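PDB 1XI8: molybdenum cofactor biosynthesis protein from Pyrococcus furiosus, which probably acts as a molybdopterin molybdotransferase, inserting molybdenum into molybdopterin during molybdenum cofactor biosynthesis. Local coordinates for residues E19-V24 with H315-H320; D41-V46 with L168-L173; E49-S54 with K177-R182; F278-F283 with Y296-F301; V338-V343 with K361-K366. All blocks are in the same frame, centred on the assembly; numbering follows the deposited sequence.

The first segment, 19-24, lies near the N terminus. It meets 315-320 in interaction 1, tying helix 17-26 to helix 307-326 of the probable molybdopterin-binding domain, and closes a long loop that contains interactions 2, 3 and 4. Interactions 2 and 3 follow at 41-46 and 49-54. Their partners lie at the start and end of helix 170-179, so the two contacts cross along the chain. Both belong to the MoeA N-terminal region, and both touch the second subunit. Interaction 4 closes a short loop within the probable molybdopterin-binding domain and touches interaction 1, with centres about 13 Å apart. Interaction 5 comes last, in series, and joins two strands of the C-terminal region.

Interaction 1: E19-V24 with H315-H320; sequences EALSIV and HLFVKH
L21 has CG anti to the backbone N (chi1 -179°), and F317 has CG anti to its carbonyl carbon, beside the backbone N (chi1 -74°). These torsions let the two side chains slide past each other in opposite directions. L21 CD1 lies 4.0 Å from F317 CD2. L21 CD1 also sits 3.6 Å from L316 O, whose hydrogen-bond partner is the hydroxyl of Y17, and 4.1 Å from H320 CB. The far end of the F317 ring reaches the other helix. F317 CE2 comes within 3.7 Å of L21 N, approached obliquely. A20 CB meets the edge of the ring, 3.9 Å from F317 CZ. V24 CG1 adds a longer apolar contact to F317 CD2 at 4.2 Å.

The contact packs helix 17-26 of the MoeA N-terminal region against helix 307-326 of the probable molybdopterin-binding domain. The two short segments run nearly parallel, at 16°, with axes 10.1 Å apart at closest approach. The second segment includes a wider pi-type turn at 315-318. No hydrogen bond crosses, so apolar packing holds the segments together. An alanine in place of F317 would probably open a gap between the helices and leave A20, L21 and V24 without their ring partner. Y17 also meets the F317 ring edge-to-face, and F301 packs on it. H320 directs ND1 to the hydroxyl of Y331.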
# COMPACT_ATOMS: atom_id res chain seq x y z
N GLU A 19 0.48 -12.61 24.78
CA GLU A 19 1.00 -12.13 26.05
C GLU A 19 2.24 -11.26 25.78
O GLU A 19 2.36 -10.16 26.32
CB GLU A 19 1.34 -13.34 26.92
CG GLU A 19 1.82 -13.11 28.32
CD GLU A 19 2.01 -14.45 29.06
OE1 GLU A 19 3.02 -14.58 29.81
OE2 GLU A 19 1.17 -15.37 28.89
N ALA A 20 3.14 -11.77 24.93
CA ALA A 20 4.33 -11.02 24.48
C ALA A 20 3.98 -9.70 23.77
O ALA A 20 4.55 -8.65 24.10
CB ALA A 20 5.18 -11.88 23.58
N LEU A 21 3.05 -9.75 22.81
CA LEU A 21 2.66 -8.56 22.05
C LEU A 21 2.06 -7.45 22.92
O LEU A 21 2.40 -6.27 22.75
CB LEU A 21 1.70 -8.90 20.91
CG LEU A 21 1.26 -7.69 20.07
CD1 LEU A 21 2.44 -7.11 19.31
CD2 LEU A 21 0.13 -8.04 19.12
N SER A 22 1.17 -7.81 23.84
CA SER A 22 0.55 -6.80 24.71
C SER A 22 1.56 -6.22 25.69
O SER A 22 1.39 -5.10 26.18
CB SER A 22 -0.69 -7.35 25.41
OG SER A 22 -0.46 -8.67 25.87
N ILE A 23 2.62 -6.96 25.98
CA ILE A 23 3.68 -6.44 26.82
C ILE A 23 4.40 -5.29 26.11
O ILE A 23 4.69 -4.26 26.73
CB ILE A 23 4.68 -7.54 27.25
CG1 ILE A 23 4.09 -8.35 28.41
CG2 ILE A 23 6.02 -6.94 27.66
CD1 ILE A 23 4.88 -9.58 28.76
N VAL A 24 4.66 -5.46 24.81
CA VAL A 24 5.33 -4.41 24.04
C VAL A 24 4.40 -3.20 23.86
O VAL A 24 4.82 -2.07 24.09
CB VAL A 24 5.92 -4.90 22.67
CG1 VAL A 24 6.70 -6.18 22.86
CG2 VAL A 24 4.84 -5.14 21.63
N HIS A 315 6.62 -8.01 11.29
CA HIS A 315 5.17 -8.04 11.13
C HIS A 315 4.40 -8.47 12.39
O HIS A 315 3.31 -7.97 12.65
CB HIS A 315 4.76 -8.91 9.94
CG HIS A 315 4.94 -8.23 8.62
ND1 HIS A 315 3.98 -7.40 8.07
CD2 HIS A 315 5.96 -8.26 7.73
CE1 HIS A 315 4.41 -6.94 6.91
NE2 HIS A 315 5.61 -7.45 6.69
N LEU A 316 4.97 -9.38 13.17
CA LEU A 316 4.28 -9.84 14.36
C LEU A 316 4.48 -8.89 15.55
O LEU A 316 3.68 -8.88 16.48
CB LEU A 316 4.69 -11.27 14.73
CG LEU A 316 4.36 -12.38 13.72
CD1 LEU A 316 4.67 -13.72 14.30
CD2 LEU A 316 2.91 -12.33 13.31
N PHE A 317 5.52 -8.07 15.50
CA PHE A 317 5.83 -7.17 16.61
C PHE A 317 6.10 -5.70 16.25
O PHE A 317 5.39 -4.80 16.70
CB PHE A 317 7.01 -7.71 17.42
CG PHE A 317 6.68 -8.88 18.29
CD1 PHE A 317 6.96 -10.18 17.88
CD2 PHE A 317 6.08 -8.70 19.53
CE1 PHE A 317 6.66 -11.26 18.68
CE2 PHE A 317 5.78 -9.77 20.33
CZ PHE A 317 6.07 -11.06 19.91
N VAL A 318 7.14 -5.45 15.45
CA VAL A 318 7.61 -4.08 15.21
C VAL A 318 6.58 -3.18 14.51
O VAL A 318 6.36 -2.04 14.92
CB VAL A 318 8.98 -4.07 14.48
CG1 VAL A 318 9.45 -2.66 14.21
CG2 VAL A 318 10.01 -4.82 15.32
N LYS A 319 5.94 -3.72 13.47
CA LYS A 319 4.85 -3.04 12.79
C LYS A 319 3.78 -2.54 13.77
O LYS A 319 3.26 -1.43 13.64
CB LYS A 319 4.22 -3.99 11.77
CG LYS A 319 3.04 -3.43 11.01
CD LYS A 319 2.53 -4.42 9.95
CE LYS A 319 1.91 -5.67 10.57
NZ LYS A 319 1.22 -6.56 9.59
N HIS A 320 3.46 -3.36 14.77
CA HIS A 320 2.40 -3.01 15.72
C HIS A 320 2.88 -1.97 16.71
O HIS A 320 2.12 -1.07 17.08
CB HIS A 320 1.86 -4.25 16.43
CG HIS A 320 1.26 -5.26 15.51
ND1 HIS A 320 0.13 -4.99 14.76
CD2 HIS A 320 1.62 -6.52 15.21
CE1 HIS A 320 -0.17 -6.05 14.03
NE2 HIS A 320 0.72 -7.00 14.29

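Interaction 2: D41-V46 with L168-L173; sequences DALGRV and LRPQDL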
# COMPACT_ATOMS: atom_id res chain seq x y z
N ASP A 41 2.73 17.10 0.48
CA ASP A 41 3.68 16.17 1.10
C ASP A 41 3.03 15.29 2.18
O ASP A 41 3.69 14.43 2.75
CB ASP A 41 4.89 16.94 1.65
CG ASP A 41 5.51 17.89 0.60
OD1 ASP A 41 6.06 18.96 0.98
OD2 ASP A 41 5.42 17.57 -0.61
N ALA A 42 1.74 15.49 2.43
CA ALA A 42 1.04 14.79 3.51
C ALA A 42 0.62 13.33 3.22
O ALA A 42 0.22 12.61 4.14
CB ALA A 42 -0.16 15.60 3.95
N LEU A 43 0.70 12.91 1.96
CA LEU A 43 0.31 11.55 1.57
C LEU A 43 0.96 10.45 2.41
O LEU A 43 2.17 10.35 2.48
CB LEU A 43 0.60 11.32 0.09
CG LEU A 43 0.11 9.99 -0.51
CD1 LEU A 43 -1.42 9.89 -0.44
CD2 LEU A 43 0.61 9.81 -1.95
N GLY A 44 0.15 9.62 3.07
CA GLY A 44 0.66 8.48 3.84
C GLY A 44 1.07 8.76 5.27
O GLY A 44 1.41 7.85 6.01
N ARG A 45 1.03 10.03 5.67
CA ARG A 45 1.34 10.40 7.03
C ARG A 45 0.11 10.22 7.92
O ARG A 45 -1.01 10.06 7.42
CB ARG A 45 1.85 11.84 7.06
CG ARG A 45 3.04 12.11 6.13
CD ARG A 45 4.35 11.55 6.68
NE ARG A 45 4.61 12.01 8.04
CZ ARG A 45 5.20 13.17 8.36
NH1 ARG A 45 5.39 13.49 9.64
NH2 ARG A 45 5.59 14.01 7.41
N VAL A 46 0.31 10.23 9.24
CA VAL A 46 -0.77 9.97 10.18
C VAL A 46 -1.32 11.26 10.81
O VAL A 46 -0.62 11.94 11.56
CB VAL A 46 -0.33 9.01 11.30
CG1 VAL A 46 -1.47 8.77 12.27
CG2 VAL A 46 0.17 7.70 10.73
N LEU A 168 -3.42 9.22 5.77
CA LEU A 168 -4.00 10.08 4.73
C LEU A 168 -3.87 9.54 3.31
O LEU A 168 -2.79 9.18 2.86
CB LEU A 168 -3.41 11.49 4.82
CG LEU A 168 -3.64 12.19 6.15
CD1 LEU A 168 -2.78 13.43 6.24
CD2 LEU A 168 -5.11 12.53 6.32
N ARG A 169 -5.00 9.51 2.61
CA ARG A 169 -5.09 8.99 1.25
C ARG A 169 -5.43 10.11 0.24
O ARG A 169 -5.75 11.24 0.63
CB ARG A 169 -6.10 7.86 1.20
CG ARG A 169 -5.72 6.63 2.04
CD ARG A 169 -6.92 5.77 2.29
NE ARG A 169 -8.03 6.60 2.78
CZ ARG A 169 -9.30 6.24 2.78
NH1 ARG A 169 -9.66 5.05 2.32
NH2 ARG A 169 -10.23 7.08 3.24
N PRO A 170 -5.37 9.81 -1.06
CA PRO A 170 -5.62 10.88 -2.02
C PRO A 170 -6.92 11.63 -1.73
O PRO A 170 -6.94 12.85 -1.85
CB PRO A 170 -5.69 10.14 -3.36
CG PRO A 170 -4.86 8.92 -3.15
CD PRO A 170 -5.06 8.53 -1.73
N GLN A 171 -7.98 10.93 -1.35
CA GLN A 171 -9.26 11.60 -1.10
C GLN A 171 -9.27 12.33 0.25
O GLN A 171 -9.99 13.32 0.43
CB GLN A 171 -10.46 10.64 -1.22
CG GLN A 171 -10.49 9.46 -0.25
CD GLN A 171 -9.74 8.22 -0.78
OE1 GLN A 171 -8.67 8.33 -1.37
NE2 GLN A 171 -10.32 7.04 -0.55
N ASP A 172 -8.46 11.84 1.20
CA ASP A 172 -8.36 12.48 2.50
C ASP A 172 -7.76 13.86 2.32
O ASP A 172 -8.18 14.82 2.95
CB ASP A 172 -7.52 11.65 3.47
CG ASP A 172 -8.16 10.33 3.82
OD1 ASP A 172 -7.42 9.35 4.06
OD2 ASP A 172 -9.41 10.27 3.85
N LEU A 173 -6.76 13.95 1.45
CA LEU A 173 -6.12 15.24 1.15
C LEU A 173 -7.10 16.17 0.43
O LEU A 173 -7.11 17.38 0.66
CB LEU A 173 -4.86 15.04 0.30
CG LEU A 173 -3.77 14.09 0.81
CD1 LEU A 173 -2.62 14.07 -0.17
CD2 LEU A 173 -3.28 14.46 2.20
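The guanidinium of R169, a residue whose backbone meets L43 CD1, has Q171 NE2 over the centre of one face, 3.5 Å above the plane. D172 lies at its edge, with CG in the guanidinium plane. R169 NE donates to D172 OD1 at 3.1 Å with an almost straight angle of 174°. R169 N also donates to D172 OD1, at 2.8 Å. Both donors come from the same face of the carboxylate plane. R169 is the N-cap of helix 170-179, and its NH2 and NH1 also bond to V377 O and S379 O of the second subunit.

Across the contact, a type II turn from A42 to R45 meets L168. G44 N donates to L168 O at 3.0 Å. L168 N donates back to R45 O, also at 3.0 Å and nearly straight (172°). G44 has a positive phi that suits glycine at this point of the turn. L43 brings CD1 beside the bonded carbonyl, 3.6 Å from L168 O, with CG anti to its backbone N (chi1 -174°). A42 CB packs 3.8 Å from L173 CD2 and 4.1 Å from L168 CD1. V184 of strand 183-187 also touches A42 and L168.

The turn is thus pinned to L168, just ahead of the helix, by two reciprocal backbone bonds and a small apolar patch. Two donors of R169 grip one carboxylate oxygen, which is likely to hold D172 as an anion and to keep the guanidinium turned toward the subunit interface.

Interaction 3: E49-S54 with K177-R182; sequences EDIVAS and KALGIR
I51 of strand 51-52, which pairs antiparallel with strand 160-162, and A53 just after it pack against the C-terminal end of helix 170-179. This is apolar packing within the MoeA N-terminal region. The helix ends in a Schellman motif, with G180 at positive phi and G180 N bonded to K177 O at 3.1 Å. The chain then turns and presents I181 next to L179.

The tight part is a cluster of apolar side chains. I51 and I181 reach toward each other tip to tip. I51 CG1 lies beside the backbone N (chi1 -82°), which puts CG2 anti to that N, facing the helix end. I51 CD1 lies 4.1 Å from I181 CD1. L179 slides past I51 in the opposite direction and brings CD1 to 4.1 Å from I51 CG2. L176, one turn earlier, backs both isoleucines, and A161 touches L179.

The other side is looser. V52 is exposed and its side chain starts away from the helix end. S54, also exposed, has only its backbone N near L179 CD2, at 4.5 Å. No hydrogen bond joins the two segments. The closest approaches are both methyl to methyl: I51 CG2 to I181 CD1 and A53 CB to L179 CD2, each 3.6 Å.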
# COMPACT_ATOMS: atom_id res chain seq x y z
N GLU A 49 -4.67 14.66 14.83
CA GLU A 49 -5.81 15.07 15.62
C GLU A 49 -7.07 15.06 14.79
O GLU A 49 -7.01 15.25 13.57
CB GLU A 49 -5.59 16.47 16.21
CG GLU A 49 -5.57 17.58 15.18
CD GLU A 49 -5.32 18.95 15.80
OE1 GLU A 49 -5.65 19.95 15.14
OE2 GLU A 49 -4.80 19.03 16.94
N ASP A 50 -8.21 14.84 15.44
CA ASP A 50 -9.50 14.93 14.78
C ASP A 50 -9.60 16.26 14.10
O ASP A 50 -9.25 17.28 14.68
CB ASP A 50 -10.64 14.80 15.79
CG ASP A 50 -10.93 13.36 16.15
OD1 ASP A 50 -11.77 13.14 17.04
OD2 ASP A 50 -10.33 12.44 15.54
N ILE A 51 -10.06 16.27 12.87
CA ILE A 51 -10.30 17.53 12.19
C ILE A 51 -11.79 17.82 12.14
O ILE A 51 -12.58 17.01 11.64
CB ILE A 51 -9.63 17.57 10.81
CG1 ILE A 51 -8.16 17.93 11.02
CG2 ILE A 51 -10.32 18.59 9.90
CD1 ILE A 51 -7.28 17.76 9.82
N VAL A 52 -12.17 18.97 12.69
CA VAL A 52 -13.57 19.36 12.71
C VAL A 52 -13.76 20.39 11.61
O VAL A 52 -12.90 21.24 11.39
CB VAL A 52 -14.00 19.92 14.10
CG1 VAL A 52 -13.59 18.98 15.21
CG2 VAL A 52 -13.40 21.29 14.33
N ALA A 53 -14.87 20.30 10.89
CA ALA A 53 -15.10 21.18 9.76
C ALA A 53 -15.53 22.57 10.23
O ALA A 53 -16.40 22.69 11.10
CB ALA A 53 -16.14 20.57 8.83
N SER A 54 -14.92 23.60 9.67
CA SER A 54 -15.35 24.97 9.92
C SER A 54 -16.43 25.43 8.91
O SER A 54 -17.01 26.52 9.06
CB SER A 54 -14.15 25.93 9.88
OG SER A 54 -13.20 25.60 10.89
N LYS A 177 -8.27 19.97 1.57
CA LYS A 177 -8.24 21.16 0.71
C LYS A 177 -9.60 21.85 0.73
O LYS A 177 -9.67 23.06 0.80
CB LYS A 177 -7.88 20.80 -0.73
CG LYS A 177 -7.62 22.01 -1.63
CD LYS A 177 -6.23 22.58 -1.37
CE LYS A 177 -5.98 23.86 -2.17
NZ LYS A 177 -4.65 24.46 -1.81
N ALA A 178 -10.66 21.06 0.69
CA ALA A 178 -12.02 21.60 0.69
C ALA A 178 -12.28 22.38 1.97
O ALA A 178 -12.99 23.39 1.96
CB ALA A 178 -13.03 20.49 0.54
N LEU A 179 -11.69 21.89 3.07
CA LEU A 179 -11.86 22.49 4.39
C LEU A 179 -10.90 23.64 4.65
O LEU A 179 -11.02 24.32 5.66
CB LEU A 179 -11.73 21.43 5.47
CG LEU A 179 -12.94 20.50 5.55
CD1 LEU A 179 -12.64 19.44 6.57
CD2 LEU A 179 -14.21 21.28 5.92
N GLY A 180 -9.95 23.84 3.74
CA GLY A 180 -9.04 24.99 3.79
C GLY A 180 -7.83 24.77 4.66
O GLY A 180 -7.26 25.72 5.18
N ILE A 181 -7.42 23.52 4.82
CA ILE A 181 -6.31 23.17 5.69
C ILE A 181 -5.03 22.95 4.88
O ILE A 181 -4.64 21.83 4.60
CB ILE A 181 -6.69 21.96 6.56
CG1 ILE A 181 -7.95 22.32 7.36
CG2 ILE A 181 -5.54 21.56 7.49
CD1 ILE A 181 -8.62 21.18 8.06
N ARG A 182 -4.40 24.06 4.49
CA ARG A 182 -3.16 24.06 3.72
C ARG A 182 -2.00 23.35 4.43
O ARG A 182 -1.13 22.77 3.77
CB ARG A 182 -2.75 25.50 3.35

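Interaction 4: F278-F283 with Y296-F301; sequences FVNLLF and YGERVF
F283 and Y296 form an antiparallel hydrogen-bonded pair at the edge of the six-stranded mixed sheet of the probable molybdopterin-binding domain. Strand 283-284 is outermost within the chain. Its neighbour, strand 295-297, is joined to strand 300-302 by a type I' turn from G297 to V300. Y296 N donates to F283 O at 3.3 Å. L282 N donates to Y296 O at 2.8 Å and lies in the carbonyl plane.

The F283 side chain takes the crowded position between its backbone N and carbonyl carbon (chi1 65°). This folds the ring back over its partner. Y296 N stands over one face of the ring, offset toward the rim, and F283 CZ lies 3.7 Å from Y296 CB. F283 also touches I23 and V24 of helix 17-26. Y296 CD2 lies over the centre of one face of the F301 ring, 3.7 Å above its plane. Y296 OH accepts from R299 N at 3.1 Å and also bonds to D27.

The chain comes very close to G297. A beta carbon here would collide with N280 O and L281 CA, which calls for glycine. V279 and V300 cross obliquely, though their spacing is doubtful because V300 CG1 clashes with G297 O. N280 is the centre of an inverse gamma turn, and its side-chain amide plane lies nearly parallel to the carboxylate of E298. N280 N donates to E298 OE1 at 2.6 Å, on the anti side and 34° out of the carboxylate plane.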
# COMPACT_ATOMS: atom_id res chain seq x y z
N PHE A 278 23.14 -5.85 28.16
CA PHE A 278 22.73 -4.75 27.30
C PHE A 278 21.40 -4.16 27.76
O PHE A 278 21.32 -3.00 28.15
CB PHE A 278 22.58 -5.20 25.85
CG PHE A 278 23.83 -5.77 25.24
CD1 PHE A 278 24.93 -4.95 24.96
CD2 PHE A 278 23.90 -7.12 24.88
CE1 PHE A 278 26.09 -5.49 24.38
CE2 PHE A 278 25.05 -7.66 24.32
CZ PHE A 278 26.15 -6.85 24.07
N VAL A 279 20.35 -4.99 27.70
CA VAL A 279 18.99 -4.51 27.85
C VAL A 279 18.22 -5.25 28.93
O VAL A 279 18.31 -6.48 29.02
CB VAL A 279 18.20 -4.71 26.52
CG1 VAL A 279 16.79 -4.13 26.63
CG2 VAL A 279 18.95 -4.12 25.35
N ASN A 280 17.45 -4.52 29.73
CA ASN A 280 16.51 -5.15 30.65
C ASN A 280 15.25 -5.58 29.89
O ASN A 280 14.27 -4.84 29.81
CB ASN A 280 16.13 -4.21 31.80
CG ASN A 280 17.30 -3.90 32.70
OD1 ASN A 280 18.24 -4.69 32.84
ND2 ASN A 280 17.26 -2.73 33.33
N LEU A 281 15.30 -6.79 29.34
CA LEU A 281 14.23 -7.33 28.51
C LEU A 281 13.02 -7.75 29.35
O LEU A 281 13.17 -8.36 30.41
CB LEU A 281 14.76 -8.53 27.71
CG LEU A 281 16.05 -8.30 26.91
CD1 LEU A 281 16.84 -9.60 26.72
CD2 LEU A 281 15.75 -7.64 25.58
N LEU A 282 11.83 -7.41 28.87
CA LEU A 282 10.59 -7.80 29.54
C LEU A 282 10.21 -9.22 29.13
O LEU A 282 9.37 -9.87 29.78
CB LEU A 282 9.47 -6.83 29.19
CG LEU A 282 9.75 -5.35 29.53
CD1 LEU A 282 8.52 -4.51 29.24
CD2 LEU A 282 10.18 -5.17 30.98
N PHE A 283 10.80 -9.69 28.04
CA PHE A 283 10.68 -11.08 27.58
C PHE A 283 11.77 -11.37 26.57
O PHE A 283 12.33 -10.46 25.96
CB PHE A 283 9.29 -11.41 27.02
CG PHE A 283 8.94 -10.66 25.75
CD1 PHE A 283 8.17 -9.50 25.79
CD2 PHE A 283 9.36 -11.13 24.51
CE1 PHE A 283 7.84 -8.83 24.63
CE2 PHE A 283 9.03 -10.46 23.35
CZ PHE A 283 8.27 -9.31 23.41
N TYR A 296 12.26 -8.07 23.74
CA TYR A 296 11.96 -6.66 23.78
C TYR A 296 12.21 -6.12 25.17
O TYR A 296 12.00 -6.81 26.15
CB TYR A 296 10.51 -6.35 23.41
CG TYR A 296 10.21 -4.90 23.70
CD1 TYR A 296 9.56 -4.51 24.87
CD2 TYR A 296 10.64 -3.90 22.82
CE1 TYR A 296 9.32 -3.16 25.15
CE2 TYR A 296 10.40 -2.56 23.07
CZ TYR A 296 9.74 -2.19 24.24
OH TYR A 296 9.52 -0.86 24.48
N GLY A 297 12.64 -4.87 25.24
CA GLY A 297 12.80 -4.18 26.50
C GLY A 297 13.37 -2.81 26.26
O GLY A 297 14.24 -2.65 25.42
N GLU A 298 12.86 -1.82 26.97
CA GLU A 298 13.42 -0.47 26.92
C GLU A 298 13.59 0.06 25.49
O GLU A 298 14.67 0.50 25.10
CB GLU A 298 14.77 -0.41 27.64
CG GLU A 298 14.82 -1.20 28.94
CD GLU A 298 16.16 -1.08 29.63
OE1 GLU A 298 17.03 -1.97 29.41
OE2 GLU A 298 16.36 -0.10 30.37
N ARG A 299 12.51 0.01 24.71
CA ARG A 299 12.46 0.60 23.37
C ARG A 299 13.33 -0.13 22.33
O ARG A 299 13.50 0.33 21.21
CB ARG A 299 12.80 2.11 23.42
CG ARG A 299 11.88 2.98 24.31
CD ARG A 299 10.44 2.89 23.82
NE ARG A 299 9.51 3.85 24.42
CZ ARG A 299 8.99 4.89 23.77
NH1 ARG A 299 9.31 5.10 22.50
NH2 ARG A 299 8.15 5.72 24.39
N VAL A 300 13.88 -1.29 22.70
CA VAL A 300 14.72 -2.02 21.76
C VAL A 300 14.23 -3.45 21.51
O VAL A 300 13.92 -4.19 22.44
CB VAL A 300 16.22 -2.03 22.19
CG1 VAL A 300 16.35 -2.44 23.60
CG2 VAL A 300 17.00 -3.00 21.32
N PHE A 301 14.15 -3.81 20.24
CA PHE A 301 13.86 -5.19 19.89
C PHE A 301 15.16 -5.90 19.57
O PHE A 301 15.93 -5.44 18.73
CB PHE A 301 12.95 -5.27 18.66
CG PHE A 301 11.54 -4.90 18.93
CD1 PHE A 301 11.09 -3.60 18.69
CD2 PHE A 301 10.64 -5.84 19.41
CE1 PHE A 301 9.77 -3.26 18.93
CE2 PHE A 301 9.33 -5.50 19.64
CZ PHE A 301 8.88 -4.21 19.40

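Interaction 5: V338-V343 with K361-K366; sequences VLEDDV and KAKVIK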
# COMPACT_ATOMS: atom_id res chain seq x y z
N VAL A 338 -9.23 -19.41 0.53
CA VAL A 338 -9.26 -20.86 0.50
C VAL A 338 -7.84 -21.36 0.28
O VAL A 338 -7.16 -20.90 -0.64
CB VAL A 338 -10.18 -21.38 -0.65
CG1 VAL A 338 -10.00 -22.88 -0.86
CG2 VAL A 338 -11.65 -21.04 -0.37
N LEU A 339 -7.37 -22.27 1.11
CA LEU A 339 -6.02 -22.79 0.97
C LEU A 339 -5.87 -23.69 -0.25
O LEU A 339 -6.70 -24.56 -0.49
CB LEU A 339 -5.62 -23.56 2.22
CG LEU A 339 -5.42 -22.72 3.47
CD1 LEU A 339 -5.14 -23.62 4.64
CD2 LEU A 339 -4.27 -21.76 3.24
N GLU A 340 -4.81 -23.47 -1.03
CA GLU A 340 -4.51 -24.35 -2.17
C GLU A 340 -3.70 -25.54 -1.68
O GLU A 340 -3.66 -26.57 -2.35
CB GLU A 340 -3.77 -23.61 -3.28
CG GLU A 340 -4.66 -22.75 -4.21
CD GLU A 340 -3.86 -21.87 -5.19
OE1 GLU A 340 -4.47 -21.25 -6.09
OE2 GLU A 340 -2.62 -21.77 -5.05
N ASP A 341 -3.08 -25.41 -0.51
CA ASP A 341 -2.26 -26.49 0.05
C ASP A 341 -2.54 -26.75 1.55
O ASP A 341 -3.29 -25.99 2.20
CB ASP A 341 -0.77 -26.18 -0.17
CG ASP A 341 -0.46 -25.75 -1.61
OD1 ASP A 341 -0.69 -26.55 -2.55
OD2 ASP A 341 0.03 -24.60 -1.79
N ASP A 342 -1.94 -27.81 2.09
CA ASP A 342 -2.00 -28.10 3.53
C ASP A 342 -1.04 -27.18 4.28
O ASP A 342 0.03 -26.82 3.77
CB ASP A 342 -1.63 -29.56 3.84
CG ASP A 342 -2.74 -30.55 3.50
OD1 ASP A 342 -2.40 -31.73 3.25
OD2 ASP A 342 -3.93 -30.18 3.48
N VAL A 343 -1.40 -26.79 5.50
CA VAL A 343 -0.50 -25.96 6.31
C VAL A 343 -0.12 -26.74 7.54
O VAL A 343 -0.86 -26.77 8.52
CB VAL A 343 -1.12 -24.62 6.73
CG1 VAL A 343 -0.17 -23.86 7.65
CG2 VAL A 343 -1.45 -23.80 5.50
N LYS A 361 -8.05 -16.95 -3.18
CA LYS A 361 -7.22 -18.13 -2.96
C LYS A 361 -5.86 -17.82 -2.34
O LYS A 361 -5.27 -16.77 -2.61
CB LYS A 361 -6.99 -18.86 -4.29
CG LYS A 361 -8.26 -19.35 -5.01
CD LYS A 361 -7.92 -19.73 -6.46
CE LYS A 361 -8.97 -20.65 -7.09
NZ LYS A 361 -8.74 -20.77 -8.58
N ALA A 362 -5.38 -18.73 -1.50
CA ALA A 362 -4.04 -18.59 -0.91
C ALA A 362 -3.17 -19.80 -1.21
O ALA A 362 -3.51 -20.94 -0.87
CB ALA A 362 -4.12 -18.36 0.60
N LYS A 363 -2.03 -19.54 -1.84
CA LYS A 363 -1.06 -20.57 -2.16
C LYS A 363 0.08 -20.56 -1.14
O LYS A 363 0.77 -19.56 -0.98
CB LYS A 363 -0.55 -20.37 -3.59
CG LYS A 363 0.53 -21.33 -4.03
CD LYS A 363 0.03 -22.77 -4.22
CE LYS A 363 1.05 -23.59 -5.04
NZ LYS A 363 0.77 -25.06 -5.05
N VAL A 364 0.26 -21.67 -0.45
CA VAL A 364 1.30 -21.81 0.55
C VAL A 364 2.69 -21.94 -0.07
O VAL A 364 2.93 -22.81 -0.90
CB VAL A 364 1.04 -23.04 1.42
CG1 VAL A 364 2.13 -23.20 2.46
CG2 VAL A 364 -0.34 -22.94 2.07
N ILE A 365 3.61 -21.06 0.34
CA ILE A 365 4.98 -21.07 -0.15
C ILE A 365 5.85 -22.09 0.57
O ILE A 365 6.09 -21.98 1.77
CB ILE A 365 5.63 -19.70 0.02
CG1 ILE A 365 4.67 -18.59 -0.44
CG2 ILE A 365 6.96 -19.64 -0.73
CD1 ILE A 365 4.16 -18.76 -1.88
N LYS A 366 6.34 -23.09 -0.17
CA LYS A 366 7.19 -24.13 0.41
C LYS A 366 8.63 -23.63 0.49
O LYS A 366 9.25 -23.39 -0.53
CB LYS A 366 7.12 -25.40 -0.46
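K363 lays its side chain across D341 and brings NZ to the carboxylate. The lysine is bent at chi2 (70°), which turns its outer part toward the aspartate. K363 NZ bonds to D341 OD1 at 3.3 Å, on the syn side, as part of a salt bridge. A weak second bond runs from K363 NZ to D341 OD2 at 3.4 Å. D341 OD2 also takes a weak bond from V364 N at 3.2 Å, so one carboxylate touches both the lysine tip and the strand backbone. An alanine in place of D341 would probably leave K363 NZ without its charged mate and V364 N without this acceptor.

The segments are parallel neighbours in the mixed sheet of the MoeA C-terminal region, domain IV. A362 N donates to V338 O at 2.9 Å, and E340 N donates to A362 O at 2.8 Å. Strand 334-339 pairs on its other side with strand 397-402. Past its end, E340 crosses K361 at about a right angle, with OE1 3.8 Å from K361 CD. On the sheet face that carries L339 and A362, L339 CD2 lies 4.3 Å from A362 CB. V343 CG2 meets V364 CG2 at 3.7 Å, and V353 of strand 350-358 packs against both valines.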